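Local coordinates for salmonella typhimurium DB7155 bacteriophage DET7 tailspike (Bacteriophage, PDB 2V5I), which binds and hydrolyses the O-antigen of the Salmonella surface as the trimeric receptor-binding tailspike of a myovirus, at residues W98-W103 with A117-Q122; H153-L158 with G197-I202. All blocks are in the same frame, centred on the assembly; numbering follows the deposited sequence. Where two conformers were deposited one is given.

Contact 1. Residues W98-W103 with A117-Q122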
loop_
_atom_site.group_PDB
_atom_site.type_symbol
_atom_site.label_atom_id
_atom_site.label_comp_id
_atom_site.label_asym_id
_atom_site.label_seq_id
_atom_site.Cartn_x
_atom_site.Cartn_y
_atom_site.Cartn_z
ATOM N N TRP A 98 0.889 -18.514 -36.688
ATOM C CA TRP A 98 2.302 -18.234 -36.563
ATOM C C TRP A 98 2.459 -17.127 -35.504
ATOM O O TRP A 98 1.818 -16.077 -35.582
ATOM C CB TRP A 98 2.891 -17.724 -37.852
ATOM C CG TRP A 98 2.915 -18.779 -38.928
ATOM C CD1 TRP A 98 2.000 -18.959 -39.885
ATOM C CD2 TRP A 98 3.910 -19.778 -39.101
ATOM N NE1 TRP A 98 2.362 -20.051 -40.702
ATOM C CE2 TRP A 98 3.520 -20.570 -40.220
ATOM C CE3 TRP A 98 5.071 -20.105 -38.432
ATOM C CZ2 TRP A 98 4.266 -21.646 -40.665
ATOM C CZ3 TRP A 98 5.823 -21.220 -38.889
ATOM C CH2 TRP A 98 5.409 -21.957 -39.983
ATOM N N VAL A 99 3.349 -17.359 -34.558
ATOM C CA VAL A 99 3.590 -16.375 -33.497
ATOM C C VAL A 99 5.077 -16.085 -33.327
ATOM O O VAL A 99 5.920 -16.912 -33.655
ATOM C CB VAL A 99 3.012 -16.865 -32.144
ATOM C CG1 VAL A 99 1.555 -17.022 -32.251
ATOM C CG2 VAL A 99 3.697 -18.089 -31.618
ATOM N N ILE A 100 5.385 -14.885 -32.807
ATOM C CA ILE A 100 6.711 -14.575 -32.305
ATOM C C ILE A 100 6.761 -14.703 -30.775
ATOM O O ILE A 100 5.716 -14.795 -30.106
ATOM C CB ILE A 100 7.221 -13.181 -32.754
ATOM C CG1 ILE A 100 6.281 -12.089 -32.262
ATOM C CG2 ILE A 100 7.433 -13.146 -34.251
ATOM C CD1 ILE A 100 6.852 -10.686 -32.298
ATOM N N PHE A 101 7.991 -14.877 -30.274
ATOM C CA PHE A 101 8.256 -15.157 -28.884
ATOM C C PHE A 101 9.525 -14.431 -28.444
ATOM O O PHE A 101 10.600 -15.042 -28.294
ATOM C CB PHE A 101 8.359 -16.669 -28.655
ATOM C CG PHE A 101 8.226 -17.096 -27.239
ATOM C CD1 PHE A 101 6.974 -17.270 -26.660
ATOM C CD2 PHE A 101 9.335 -17.320 -26.452
ATOM C CE1 PHE A 101 6.851 -17.712 -25.333
ATOM C CE2 PHE A 101 9.203 -17.752 -25.117
ATOM C CZ PHE A 101 7.963 -17.949 -24.579
ATOM N N PRO A 102 9.406 -13.085 -28.204
ATOM C CA PRO A 102 10.589 -12.278 -27.941
ATOM C C PRO A 102 11.151 -12.419 -26.502
ATOM O O PRO A 102 11.508 -11.411 -25.883
ATOM C CB PRO A 102 10.097 -10.847 -28.223
ATOM C CG PRO A 102 8.585 -10.900 -27.887
ATOM C CD PRO A 102 8.185 -12.279 -28.375
ATOM N N TRP A 103 11.133 -13.630 -25.962
ATOM C CA TRP A 103 11.771 -13.939 -24.659
ATOM C C TRP A 103 12.663 -15.146 -24.836
ATOM O O TRP A 103 12.275 -16.132 -25.458
ATOM C CB TRP A 103 10.716 -14.240 -23.591
ATOM C CG TRP A 103 9.753 -13.103 -23.397
ATOM C CD1 TRP A 103 9.862 -12.013 -22.550
ATOM C CD2 TRP A 103 8.490 -12.952 -24.065
ATOM N NE1 TRP A 103 8.769 -11.217 -22.690
ATOM C CE2 TRP A 103 7.933 -11.738 -23.628
ATOM C CE3 TRP A 103 7.801 -13.717 -24.995
ATOM C CZ2 TRP A 103 6.697 -11.286 -24.085
ATOM C CZ3 TRP A 103 6.571 -13.271 -25.464
ATOM C CH2 TRP A 103 6.053 -12.050 -25.025
ATOM N N ALA A 117 12.652 -12.641 -35.300
ATOM C CA ALA A 117 12.175 -13.375 -36.476
ATOM C C ALA A 117 12.452 -14.855 -36.412
ATOM O O ALA A 117 11.622 -15.669 -36.859
ATOM C CB ALA A 117 12.783 -12.780 -37.743
ATOM N N ALA A 118 13.594 -15.240 -35.847
ATOM C CA ALA A 118 13.947 -16.648 -35.734
ATOM C C ALA A 118 13.107 -17.421 -34.698
ATOM O O ALA A 118 13.161 -18.662 -34.648
ATOM C CB ALA A 118 15.411 -16.792 -35.400
ATOM N N THR A 119 12.376 -16.713 -33.831
ATOM C CA THR A 119 11.487 -17.367 -32.858
ATOM C C THR A 119 10.150 -17.793 -33.482
ATOM O O THR A 119 9.347 -18.480 -32.830
ATOM C CB THR A 119 11.155 -16.437 -31.642
ATOM O OG1 THR A 119 10.324 -15.351 -32.057
ATOM C CG2 THR A 119 12.432 -15.971 -30.957
ATOM N N LEU A 120 9.945 -17.444 -34.730
ATOM C CA LEU A 120 8.657 -17.663 -35.417
ATOM C C LEU A 120 8.336 -19.152 -35.403
ATOM O O LEU A 120 9.168 -19.995 -35.770
ATOM C CB LEU A 120 8.677 -17.132 -36.851
ATOM C CG LEU A 120 7.330 -17.091 -37.575
ATOM C CD1 LEU A 120 6.459 -15.974 -37.029
ATOM C CD2 LEU A 120 7.537 -16.922 -39.075
ATOM N N LYS A 121 7.147 -19.481 -34.907
ATOM C CA LYS A 121 6.656 -20.856 -34.862
ATOM C C LYS A 121 5.132 -20.871 -34.852
ATOM O O LYS A 121 4.503 -19.840 -34.576
ATOM C CB LYS A 121 7.204 -21.596 -33.634
ATOM C CG LYS A 121 6.704 -21.048 -32.283
ATOM C CD LYS A 121 7.150 -21.876 -31.063
ATOM C CE LYS A 121 6.748 -21.126 -29.762
ATOM N NZ LYS A 121 6.782 -21.964 -28.494
ATOM N N GLN A 122 4.526 -22.033 -35.102
ATOM C CA GLN A 122 3.067 -22.177 -34.997
ATOM C C GLN A 122 2.715 -22.650 -33.580
ATOM O O GLN A 122 3.270 -23.640 -33.075
ATOM C CB GLN A 122 2.508 -23.139 -36.079
ATOM C CG GLN A 122 2.567 -22.561 -37.472
ATOM C CD GLN A 122 2.068 -23.510 -38.570
ATOM O OE1 GLN A 122 2.331 -24.724 -38.535
ATOM N NE2 GLN A 122 1.273 -22.967 -39.491
#
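Val99 and Lys121 form the hydrogen-bonded pair of a two-stranded antiparallel ribbon, beside the non-hydrogen-bonded pair Trp98-Gln122. The ribbon belongs to the excursion between beta-helix strands 85-92 and 156-161, probably the counterpart of the P22 tailspike's dorsal fin. Val99 N reaches Lys121 O at 2.7 Å, nearly straight at 170°, and Lys121 N returns a bond to Val99 O at 3.1 Å. Past the strand ends, a side chain replaces the ladder: Phe101 N donates to Thr119 OG1 at 3.0 Å. With chi1 69°, OG1 sits between the backbone N and carbonyl carbon of Thr119; the same hydroxyl bonds Val116 O, just before the type I turn 117-120, and so links the turn to segment 98-103. Lys121 NZ forms a salt bridge with Glu126 and lies over the Phe101 ring, at most a weak cation-pi attraction. Leu120 CG meets Trp98 CE3 at 3.9 Å and Leu120 CD1 meets Ile100 CG2 at 4.1 Å. A CH-pi contact closes the other end: Gln122 CG stands 3.4 Å from the centre of the Trp98 six-membered ring. The amide lies 30° from the ring plane, leaving Gln122 NE2 3.3 Å from Trp98 NE1, two donors that do not bond.

Contact 2. Residues H153-L158 with G197-I202; sequences HIAATL and GKDGII
Lys198 N donates to Ile154 O at 3.0 Å, the one direct hydrogen bond between 153-158 and 197-202. It is bent, 152° at the hydrogen, with the donor tilted 32° from the carbonyl plane. Gln129 NE2 also bonds Ile154 O, giving this oxygen two donors. Around the bond the packing is close. Gly197, with no side chain, brings its CA to 4.8 Å from Ala155 CA, and Lys198 CB lies 3.5 Å from Ile154 O. Placed anti to the backbone N (chi1 -173°), Lys198 CG touches His153 CA at 3.8 Å; the chain then bends, and NZ makes a weak bond to Gln152 O. The other flank is looser and wet. Asp199 OD2 stops 4.3 Å from Thr157 OG1, too far for a direct bond, and one water spans them, 2.6 Å from Asp199 OD2 and 2.8 Å from Thr157 OG1. A second water donates to Asp199 OD2 at 2.9 Å and, over a longer reach, to His153 O. The polar link of the carboxylate to 153-158 thus runs through water. Thr157 itself sits in strand 156-161, whose backbone pairs with Gly73, Leu75 and Ala177. Here the start of that strand meets a bend two coils further on, between strands 187-196 and 202-205, with strand 176-181 lying between 156-161 and 202-205: a corner of the right-handed parallel beta-helix.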
loop_
_atom_site.group_PDB
_atom_site.type_symbol
_atom_site.label_atom_id
_atom_site.label_comp_id
_atom_site.label_asym_id
_atom_site.label_seq_id
_atom_site.Cartn_x
_atom_site.Cartn_y
_atom_site.Cartn_z
ATOM N N HIS A 153 -5.054 -12.838 -38.586
ATOM C CA HIS A 153 -5.855 -12.188 -37.569
ATOM C C HIS A 153 -6.705 -13.221 -36.828
ATOM O O HIS A 153 -7.933 -13.185 -36.855
ATOM C CB HIS A 153 -6.718 -11.052 -38.148
ATOM C CG HIS A 153 -7.596 -11.471 -39.281
ATOM N ND1 HIS A 153 -7.185 -11.419 -40.599
ATOM C CD2 HIS A 153 -8.862 -11.954 -39.302
ATOM C CE1 HIS A 153 -8.162 -11.851 -41.382
ATOM N NE2 HIS A 153 -9.180 -12.203 -40.617
ATOM N N ILE A 154 -6.028 -14.172 -36.207
ATOM C CA ILE A 154 -6.688 -15.306 -35.519
ATOM C C ILE A 154 -7.076 -14.975 -34.063
ATOM O O ILE A 154 -6.226 -14.644 -33.213
ATOM C CB ILE A 154 -5.802 -16.573 -35.527
ATOM C CG1 ILE A 154 -5.498 -17.000 -36.968
ATOM C CG2 ILE A 154 -6.480 -17.699 -34.794
ATOM C CD1 ILE A 154 -6.736 -17.243 -37.815
ATOM N N ALA A 155 -8.372 -15.112 -33.793
ATOM C CA ALA A 155 -8.861 -15.127 -32.411
ATOM C C ALA A 155 -10.181 -15.813 -32.398
ATOM O O ALA A 155 -10.971 -15.681 -33.373
ATOM C CB ALA A 155 -8.990 -13.745 -31.868
ATOM N N ALA A 156 -10.456 -16.570 -31.349
ATOM C CA ALA A 156 -11.826 -17.029 -31.065
ATOM C C ALA A 156 -12.469 -16.003 -30.123
ATOM O O ALA A 156 -12.087 -15.947 -28.986
ATOM C CB ALA A 156 -11.834 -18.357 -30.365
ATOM N N THR A 157 -13.445 -15.268 -30.630
ATOM C CA THR A 157 -14.030 -14.141 -29.892
ATOM C C THR A 157 -15.445 -14.489 -29.432
ATOM O O THR A 157 -16.300 -14.837 -30.254
ATOM C CB THR A 157 -14.073 -12.864 -30.743
ATOM O OG1 THR A 157 -12.746 -12.505 -31.131
ATOM C CG2 THR A 157 -14.715 -11.689 -29.922
ATOM N N LEU A 158 -15.681 -14.327 -28.129
ATOM C CA LEU A 158 -17.058 -14.280 -27.601
ATOM C C LEU A 158 -17.520 -12.831 -27.604
ATOM O O LEU A 158 -16.975 -12.015 -26.889
ATOM C CB LEU A 158 -17.199 -14.892 -26.201
ATOM C CG LEU A 158 -18.653 -15.050 -25.762
ATOM C CD1 LEU A 158 -19.422 -15.964 -26.675
ATOM C CD2 LEU A 158 -18.643 -15.588 -24.362
ATOM N N GLY A 197 -5.399 -13.913 -28.216
ATOM C CA GLY A 197 -5.108 -13.983 -29.642
ATOM C C GLY A 197 -4.817 -12.621 -30.237
ATOM O O GLY A 197 -4.235 -11.744 -29.594
ATOM N N LYS A 198 -5.259 -12.391 -31.452
ATOM C CA LYS A 198 -4.863 -11.173 -32.141
ATOM C C LYS A 198 -5.428 -9.884 -31.505
ATOM O O LYS A 198 -4.810 -8.812 -31.585
ATOM C CB LYS A 198 -5.321 -11.296 -33.602
ATOM C CG LYS A 198 -4.842 -10.176 -34.470
ATOM C CD LYS A 198 -3.388 -10.228 -34.776
ATOM C CE LYS A 198 -3.030 -9.270 -35.909
ATOM N NZ LYS A 198 -1.644 -9.456 -36.438
ATOM N N ASP A 199 -6.636 -9.973 -30.946
ATOM C CA ASP A 199 -7.340 -8.798 -30.406
ATOM C C ASP A 199 -7.083 -8.638 -28.908
ATOM O O ASP A 199 -6.526 -9.512 -28.265
ATOM C CB ASP A 199 -8.790 -8.917 -30.751
ATOM C CG ASP A 199 -9.025 -8.900 -32.273
ATOM O OD1 ASP A 199 -8.263 -8.218 -33.027
ATOM O OD2 ASP A 199 -9.997 -9.544 -32.706
ATOM N N GLY A 200 -7.401 -7.472 -28.365
ATOM C CA GLY A 200 -7.395 -7.318 -26.925
ATOM C C GLY A 200 -8.090 -8.480 -26.239
ATOM O O GLY A 200 -9.040 -9.068 -26.790
ATOM N N ILE A 201 -7.609 -8.856 -25.070
ATOM C CA ILE A 201 -8.156 -10.054 -24.426
ATOM C C ILE A 201 -9.551 -9.832 -23.904
ATOM O O ILE A 201 -10.428 -10.655 -24.138
ATOM C CB ILE A 201 -7.188 -10.702 -23.428
ATOM C CG1 ILE A 201 -5.827 -10.910 -24.088
ATOM C CG2 ILE A 201 -7.770 -12.020 -22.913
ATOM C CD1 ILE A 201 -4.757 -11.547 -23.279
ATOM N N ILE A 202 -9.724 -8.773 -23.090
ATOM C CA ILE A 202 -11.048 -8.363 -22.633
ATOM C C ILE A 202 -11.262 -6.913 -23.052
ATOM O O ILE A 202 -10.445 -6.083 -22.721
ATOM C CB ILE A 202 -11.171 -8.487 -21.097
ATOM C CG1 ILE A 202 -10.791 -9.934 -20.645
ATOM C CG2 ILE A 202 -12.581 -8.089 -20.644
ATOM C CD1 ILE A 202 -10.487 -10.116 -19.161
HETATM O O HOH W 1 -9.778 -11.603 -34.686
HETATM O O HOH W 2 -12.191 -9.811 -31.255
#

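In the fold
Both contacts are partly buried and lie on the same side of the chain's centre, about 18 Å apart between centres and about 7 Å between nearest atoms. Contact 1 joins two short strands within the excursion that stands off the beta-helix; contact 2 lies where the chain returns from that excursion and meets a bend of the helix itself. They share no strand, although Gln152 links their surroundings: its side-chain OE1 takes Trp98 N, its backbone O the weak bond from Lys198. Their chemistry follows their place: contact 1 buries 541 Å² through a short ladder, a side-chain hydroxyl bond and a CH-pi contact, whereas contact 2 buries 207 Å² and leans on one backbone bond and bridging waters.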